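Local coordinates for protein predicted sugar phosphatases of the HAD superfamily (Cytophaga hutchinsonii, PDB 2HX1) that probably acts as a magnesium-dependent phosphatase of the HAD superfamily, hydrolysing phosphate esters of sugars or related metabolites, at residues I228-T234 with L247-V252; Y14-D20 with Q47-V52. All coordinates share one frame; numbering follows the deposited sequence.

Contact 1 (I228-T234 with L247-V252). With MG (magnesium ion), chain E.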
loop_
_atom_site.group_PDB
_atom_site.type_symbol
_atom_site.label_atom_id
_atom_site.label_comp_id
_atom_site.label_asym_id
_atom_site.label_seq_id
_atom_site.Cartn_x
_atom_site.Cartn_y
_atom_site.Cartn_z
ATOM N N ILE A 228 8.508 -22.003 26.221
ATOM C CA ILE A 228 8.858 -20.607 26.359
ATOM C C ILE A 228 7.596 -19.760 26.129
ATOM O O ILE A 228 6.833 -20.022 25.203
ATOM C CB ILE A 228 9.935 -20.236 25.356
ATOM C CG1 ILE A 228 11.229 -21.034 25.643
ATOM C CG2 ILE A 228 10.189 -18.749 25.399
ATOM C CD1 ILE A 228 12.334 -20.882 24.545
ATOM N N LEU A 229 7.384 -18.747 26.974
ATOM C CA LEU A 229 6.248 -17.803 26.805
ATOM C C LEU A 229 6.724 -16.404 26.358
ATOM O O LEU A 229 7.510 -15.760 27.056
ATOM C CB LEU A 229 5.458 -17.721 28.115
ATOM C CG LEU A 229 4.184 -16.890 28.089
ATOM C CD1 LEU A 229 3.201 -17.455 27.086
ATOM C CD2 LEU A 229 3.569 -16.734 29.484
HETATM N N MSE A 230 6.277 -15.965 25.179
HETATM C CA MSE A 230 6.538 -14.601 24.704
HETATM C C MSE A 230 5.403 -13.721 25.181
HETATM O O MSE A 230 4.251 -13.973 24.853
HETATM C CB MSE A 230 6.636 -14.509 23.173
HETATM C CG MSE A 230 6.633 -13.049 22.632
HETATM SE SE MSE A 230 8.357 -12.205 22.944
HETATM C CE MSE A 230 8.011 -10.347 23.372
ATOM N N VAL A 231 5.736 -12.668 25.917
ATOM C CA VAL A 231 4.740 -11.757 26.515
ATOM C C VAL A 231 4.811 -10.399 25.835
ATOM O O VAL A 231 5.851 -9.727 25.852
ATOM C CB VAL A 231 4.991 -11.640 28.060
ATOM C CG1 VAL A 231 4.001 -10.686 28.704
ATOM C CG2 VAL A 231 4.931 -13.052 28.714
ATOM N N GLY A 232 3.725 -9.979 25.205
ATOM C CA GLY A 232 3.735 -8.694 24.500
ATOM C C GLY A 232 2.398 -7.991 24.398
ATOM O O GLY A 232 1.349 -8.591 24.662
ATOM N N ASP A 233 2.451 -6.720 24.006
ATOM C CA ASP A 233 1.239 -5.902 23.842
ATOM C C ASP A 233 0.843 -5.659 22.397
ATOM O O ASP A 233 -0.218 -5.086 22.142
ATOM C CB ASP A 233 1.380 -4.561 24.565
ATOM C CG ASP A 233 2.486 -3.706 23.979
ATOM O OD1 ASP A 233 3.604 -4.247 23.809
ATOM O OD2 ASP A 233 2.237 -2.513 23.666
ATOM N N THR A 234 1.664 -6.110 21.452
ATOM C CA THR A 234 1.477 -5.825 20.026
ATOM C C THR A 234 1.381 -7.100 19.210
ATOM O O THR A 234 2.294 -7.933 19.258
ATOM C CB THR A 234 2.641 -4.970 19.519
ATOM O OG1 THR A 234 2.744 -3.810 20.350
ATOM C CG2 THR A 234 2.436 -4.534 18.036
ATOM N N LEU A 247 6.808 -20.407 19.764
ATOM C CA LEU A 247 6.690 -20.058 21.190
ATOM C C LEU A 247 5.214 -19.990 21.573
ATOM O O LEU A 247 4.363 -19.759 20.723
ATOM C CB LEU A 247 7.369 -18.717 21.486
ATOM C CG LEU A 247 8.830 -18.543 21.056
ATOM C CD1 LEU A 247 9.321 -17.127 21.382
ATOM C CD2 LEU A 247 9.698 -19.614 21.741
ATOM N N ASP A 248 4.888 -20.220 22.846
ATOM C CA ASP A 248 3.543 -19.817 23.303
ATOM C C ASP A 248 3.629 -18.309 23.435
ATOM O O ASP A 248 4.724 -17.746 23.566
ATOM C CB ASP A 248 3.157 -20.441 24.634
ATOM C CG ASP A 248 2.549 -21.832 24.486
ATOM O OD1 ASP A 248 2.510 -22.384 23.365
ATOM O OD2 ASP A 248 2.113 -22.376 25.520
ATOM N N THR A 249 2.478 -17.667 23.365
ATOM C CA THR A 249 2.377 -16.241 23.454
ATOM C C THR A 249 1.272 -15.773 24.415
ATOM O O THR A 249 0.177 -16.327 24.450
ATOM C CB THR A 249 2.140 -15.626 22.042
ATOM O OG1 THR A 249 0.943 -16.180 21.464
ATOM C CG2 THR A 249 3.343 -15.894 21.158
ATOM N N ALA A 250 1.559 -14.699 25.138
ATOM C CA ALA A 250 0.573 -14.066 25.995
ATOM C C ALA A 250 0.452 -12.615 25.603
ATOM O O ALA A 250 1.434 -11.859 25.666
ATOM C CB ALA A 250 0.953 -14.208 27.489
ATOM N N LEU A 251 -0.728 -12.245 25.129
ATOM C CA LEU A 251 -1.089 -10.851 24.898
ATOM C C LEU A 251 -1.446 -10.190 26.228
ATOM O O LEU A 251 -2.391 -10.619 26.915
ATOM C CB LEU A 251 -2.317 -10.729 23.992
ATOM C CG LEU A 251 -2.682 -9.268 23.673
ATOM C CD1 LEU A 251 -1.611 -8.588 22.775
ATOM C CD2 LEU A 251 -4.051 -9.153 23.042
ATOM N N VAL A 252 -0.722 -9.133 26.568
ATOM C CA VAL A 252 -1.149 -8.253 27.673
ATOM C C VAL A 252 -1.901 -7.037 27.161
ATOM O O VAL A 252 -1.751 -6.629 26.001
ATOM C CB VAL A 252 -0.009 -7.828 28.584
ATOM C CG1 VAL A 252 0.441 -9.022 29.383
ATOM C CG2 VAL A 252 1.124 -7.173 27.799
HETATM MG MG MG E . 5.417 -3.352 23.294
HETATM O O HOH W 1 4.634 -1.624 22.672
HETATM O O HOH W 2 5.335 -4.416 21.428
HETATM O O HOH W 3 7.306 -2.717 22.811
#
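M230 and A250 sit at the middle of a parallel strand pair whose axes approach to 4.5 Å. M230 (a selenomethionine) receives the A250 amide on its carbonyl, A250 N to M230 O 2.8 Å, and its own N-H points almost straight at D248 O (N-H...O angle 178°). Bonds from G232 N to A250 O and from V252 N to G232 O continue the pairing.

Side-chain packing is dense on the face carrying L229, V231 and A250: L229 CD1 comes to 4.0 Å from A250 CB, and V231 CG1 meets V252 CG1 at the same distance, the two valines crossing at about a right angle. V252 CG2, set between its own N and carbonyl carbon, presses against G232 O at 3.4 Å. At the other end, L247 CD2 lies against I228 CB at 3.7 Å.

The pair loosens at its start, where the partly exposed D248 stands: its N-H to I228 O bond is bent to 137°, and its carboxylate accepts from Y14 OH, while L247 O is bound by K94 of a second subunit.

Beyond the strand, D233 holds CG between N and carbonyl carbon (chi1 64°), which turns the carboxylate away from V252 and onto the metal: OD1 binds magnesium at 2.1 Å. OD2 accepts from water 1 at 2.7 Å and from N256 N, so both oxygens are engaged and the carboxylate's rotation restrained. An apolar strand, paired with 16-19 and 248-252, thus delivers one acidic ligand at its carboxyl end, consistent with the metal-binding acidic motif of HAD phosphatases.

Contact 2 (Y14-D20 with Q47-V52); sequences YKCIFFD and QDYYIV. With MG (magnesium ion), chain E.
Strands 16-19 and 48-52 run parallel, 17° apart, with amide bonds alternating from I17 N to D48 O, Y50 N to I17 O, F19 N to Y50 O and V52 N to F19 O, the last three each 2.9 Å.

On the face of C16, F18 and Y50, the two aromatic side chains lie alongside, F18 CE1 touching Y50 CD2 at 3.8 Å. With SG anti to the backbone N (chi1 -167°), C16 swings its sulfur over the D48 carbonyl and obliquely toward the tyrosine ring, 5.0 Å from its centroid. V52 CG2 meets F18 CB at 3.9 Å.

On the face of I17 and F19, Y49 CB meets the F19 ring at its edge, 4.1 Å from CE2, while I17 CG2 lies over the ring near its rim. Replacing Q47, whose CD is 3.8 Å from Y14 O, with an alanine would probably open a gap beside Y14 O and L42.

D20 OD2 binds magnesium at 2.0 Å; OD1 accepts from water 3 and pairs with K204. A buried parallel strand followed directly by a metal-bound aspartate, with F22 O as a further ligand, is the arrangement of the HAD Rossmann-like core, where this aspartate is probably the nucleophile.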
loop_
_atom_site.group_PDB
_atom_site.type_symbol
_atom_site.label_atom_id
_atom_site.label_comp_id
_atom_site.label_asym_id
_atom_site.label_seq_id
_atom_site.Cartn_x
_atom_site.Cartn_y
_atom_site.Cartn_z
ATOM N N TYR A 14 5.934 -22.993 31.997
ATOM C CA TYR A 14 7.034 -22.478 31.172
ATOM C C TYR A 14 8.385 -22.514 31.845
ATOM O O TYR A 14 8.493 -22.256 33.023
ATOM C CB TYR A 14 6.696 -21.051 30.728
ATOM C CG TYR A 14 5.420 -21.034 29.935
ATOM C CD1 TYR A 14 5.368 -21.603 28.682
ATOM C CD2 TYR A 14 4.259 -20.479 30.457
ATOM C CE1 TYR A 14 4.203 -21.612 27.953
ATOM C CE2 TYR A 14 3.082 -20.490 29.745
ATOM C CZ TYR A 14 3.052 -21.066 28.490
ATOM O OH TYR A 14 1.872 -21.069 27.770
ATOM N N LYS A 15 9.414 -22.807 31.053
ATOM C CA LYS A 15 10.794 -22.834 31.511
ATOM C C LYS A 15 11.500 -21.487 31.326
ATOM O O LYS A 15 12.449 -21.195 32.034
ATOM C CB LYS A 15 11.539 -23.972 30.802
ATOM C CG LYS A 15 10.988 -25.339 31.213
ATOM C CD LYS A 15 11.727 -26.491 30.547
ATOM C CE LYS A 15 11.021 -27.825 30.741
ATOM N NZ LYS A 15 11.481 -28.896 29.757
ATOM N N CYS A 16 11.026 -20.659 30.391
ATOM C CA CYS A 16 11.563 -19.295 30.251
ATOM C C CYS A 16 10.504 -18.346 29.752
ATOM O O CYS A 16 9.624 -18.747 28.988
ATOM C CB CYS A 16 12.744 -19.280 29.295
ATOM S SG CYS A 16 13.707 -17.757 29.330
ATOM N N ILE A 17 10.553 -17.104 30.237
ATOM C CA ILE A 17 9.677 -16.047 29.753
ATOM C C ILE A 17 10.501 -15.110 28.862
ATOM O O ILE A 17 11.639 -14.761 29.199
ATOM C CB ILE A 17 9.023 -15.230 30.943
ATOM C CG1 ILE A 17 8.535 -16.161 32.054
ATOM C CG2 ILE A 17 7.850 -14.373 30.467
ATOM C CD1 ILE A 17 7.411 -17.102 31.602
ATOM N N PHE A 18 9.948 -14.743 27.712
ATOM C CA PHE A 18 10.446 -13.609 26.927
ATOM C C PHE A 18 9.476 -12.432 27.096
ATOM O O PHE A 18 8.300 -12.566 26.822
ATOM C CB PHE A 18 10.572 -13.917 25.417
ATOM C CG PHE A 18 11.523 -15.053 25.068
ATOM C CD1 PHE A 18 12.389 -15.606 25.986
ATOM C CD2 PHE A 18 11.581 -15.522 23.763
ATOM C CE1 PHE A 18 13.256 -16.634 25.624
ATOM C CE2 PHE A 18 12.430 -16.571 23.422
ATOM C CZ PHE A 18 13.276 -17.094 24.346
ATOM N N PHE A 19 9.996 -11.305 27.586
ATOM C CA PHE A 19 9.211 -10.107 27.812
ATOM C C PHE A 19 9.548 -9.053 26.748
ATOM O O PHE A 19 10.701 -8.734 26.584
ATOM C CB PHE A 19 9.546 -9.499 29.178
ATOM C CG PHE A 19 8.980 -10.249 30.373
ATOM C CD1 PHE A 19 7.644 -10.152 30.711
ATOM C CD2 PHE A 19 9.795 -10.997 31.174
ATOM C CE1 PHE A 19 7.138 -10.805 31.798
ATOM C CE2 PHE A 19 9.285 -11.664 32.264
ATOM C CZ PHE A 19 7.979 -11.542 32.594
ATOM N N ASP A 20 8.552 -8.558 26.012
ATOM C CA ASP A 20 8.645 -7.252 25.374
ATOM C C ASP A 20 8.725 -6.206 26.503
ATOM O O ASP A 20 8.243 -6.478 27.607
ATOM C CB ASP A 20 7.419 -7.010 24.484
ATOM C CG ASP A 20 7.375 -5.614 23.895
ATOM O OD1 ASP A 20 8.410 -5.125 23.419
ATOM O OD2 ASP A 20 6.291 -5.000 23.912
ATOM N N GLN A 47 12.884 -19.132 37.851
ATOM C CA GLN A 47 12.477 -19.179 36.447
ATOM C C GLN A 47 13.259 -18.156 35.640
ATOM O O GLN A 47 13.346 -16.969 36.004
ATOM C CB GLN A 47 10.977 -18.947 36.291
ATOM C CG GLN A 47 10.174 -20.224 36.156
ATOM C CD GLN A 47 8.690 -19.937 36.035
ATOM O OE1 GLN A 47 8.171 -19.810 34.926
ATOM N NE2 GLN A 47 8.003 -19.802 37.187
ATOM N N ASP A 48 13.821 -18.636 34.544
ATOM C CA ASP A 48 14.585 -17.799 33.632
ATOM C C ASP A 48 13.684 -16.831 32.877
ATOM O O ASP A 48 12.481 -17.085 32.680
ATOM C CB ASP A 48 15.373 -18.672 32.644
ATOM C CG ASP A 48 16.476 -19.460 33.340
ATOM O OD1 ASP A 48 17.383 -18.798 33.894
ATOM O OD2 ASP A 48 16.408 -20.719 33.383
ATOM N N TYR A 49 14.277 -15.717 32.451
ATOM C CA TYR A 49 13.583 -14.800 31.586
ATOM C C TYR A 49 14.616 -14.019 30.771
ATOM O O TYR A 49 15.792 -13.957 31.141
ATOM C CB TYR A 49 12.697 -13.852 32.420
ATOM C CG TYR A 49 13.535 -12.821 33.104
ATOM C CD1 TYR A 49 13.960 -11.687 32.415
ATOM C CD2 TYR A 49 13.974 -13.009 34.419
ATOM C CE1 TYR A 49 14.785 -10.763 33.001
ATOM C CE2 TYR A 49 14.811 -12.056 35.043
ATOM C CZ TYR A 49 15.210 -10.938 34.314
ATOM O OH TYR A 49 16.031 -9.978 34.855
ATOM N N TYR A 50 14.164 -13.468 29.646
ATOM C CA TYR A 50 14.898 -12.472 28.870
ATOM C C TYR A 50 13.943 -11.366 28.529
ATOM O O TYR A 50 12.717 -11.577 28.492
ATOM C CB TYR A 50 15.436 -13.016 27.560
ATOM C CG TYR A 50 16.528 -14.025 27.705
ATOM C CD1 TYR A 50 17.857 -13.631 27.866
ATOM C CD2 TYR A 50 16.241 -15.387 27.668
ATOM C CE1 TYR A 50 18.877 -14.589 27.998
ATOM C CE2 TYR A 50 17.224 -16.322 27.805
ATOM C CZ TYR A 50 18.538 -15.929 27.970
ATOM O OH TYR A 50 19.493 -16.896 28.080
ATOM N N ILE A 51 14.514 -10.198 28.249
ATOM C CA ILE A 51 13.795 -9.110 27.619
ATOM C C ILE A 51 14.211 -9.125 26.154
ATOM O O ILE A 51 15.401 -9.145 25.865
ATOM C CB ILE A 51 14.135 -7.747 28.301
ATOM C CG1 ILE A 51 13.567 -7.739 29.733
ATOM C CG2 ILE A 51 13.629 -6.601 27.458
ATOM C CD1 ILE A 51 14.006 -6.621 30.595
ATOM N N VAL A 52 13.231 -9.157 25.250
ATOM C CA VAL A 52 13.464 -9.240 23.814
ATOM C C VAL A 52 12.767 -7.985 23.260
ATOM O O VAL A 52 11.538 -7.864 23.312
ATOM C CB VAL A 52 12.865 -10.514 23.220
ATOM C CG1 VAL A 52 13.068 -10.545 21.736
ATOM C CG2 VAL A 52 13.475 -11.728 23.907
HETATM MG MG MG E . 5.417 -3.352 23.294
HETATM O O HOH W 3 7.306 -2.717 22.811
HETATM O O HOH W 2 5.335 -4.416 21.428
HETATM O O HOH W 1 4.634 -1.624 22.672
#

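In the fold
From the N terminus, strand 16-19 comes first; contact 2 closes the excursion through strands 26-27 and 30-31 and helix 35-44 when strand 48-53 pairs beside it. The chain then adds strand 80-82, builds the second sheet between 98 and 202, consistent with a cap domain, and returns through helix 208-218. Only then does contact 1 close the short beta-alpha-beta unit around helix 235-245. The two loops are in series, neither enclosing nor crossing the other. Strands 16-19 and 228-232 are neighbours, bonded from V231 N to F18 O at 2.7 Å, so both contacts join one parallel sheet and bring D20 and D233 to one magnesium ion.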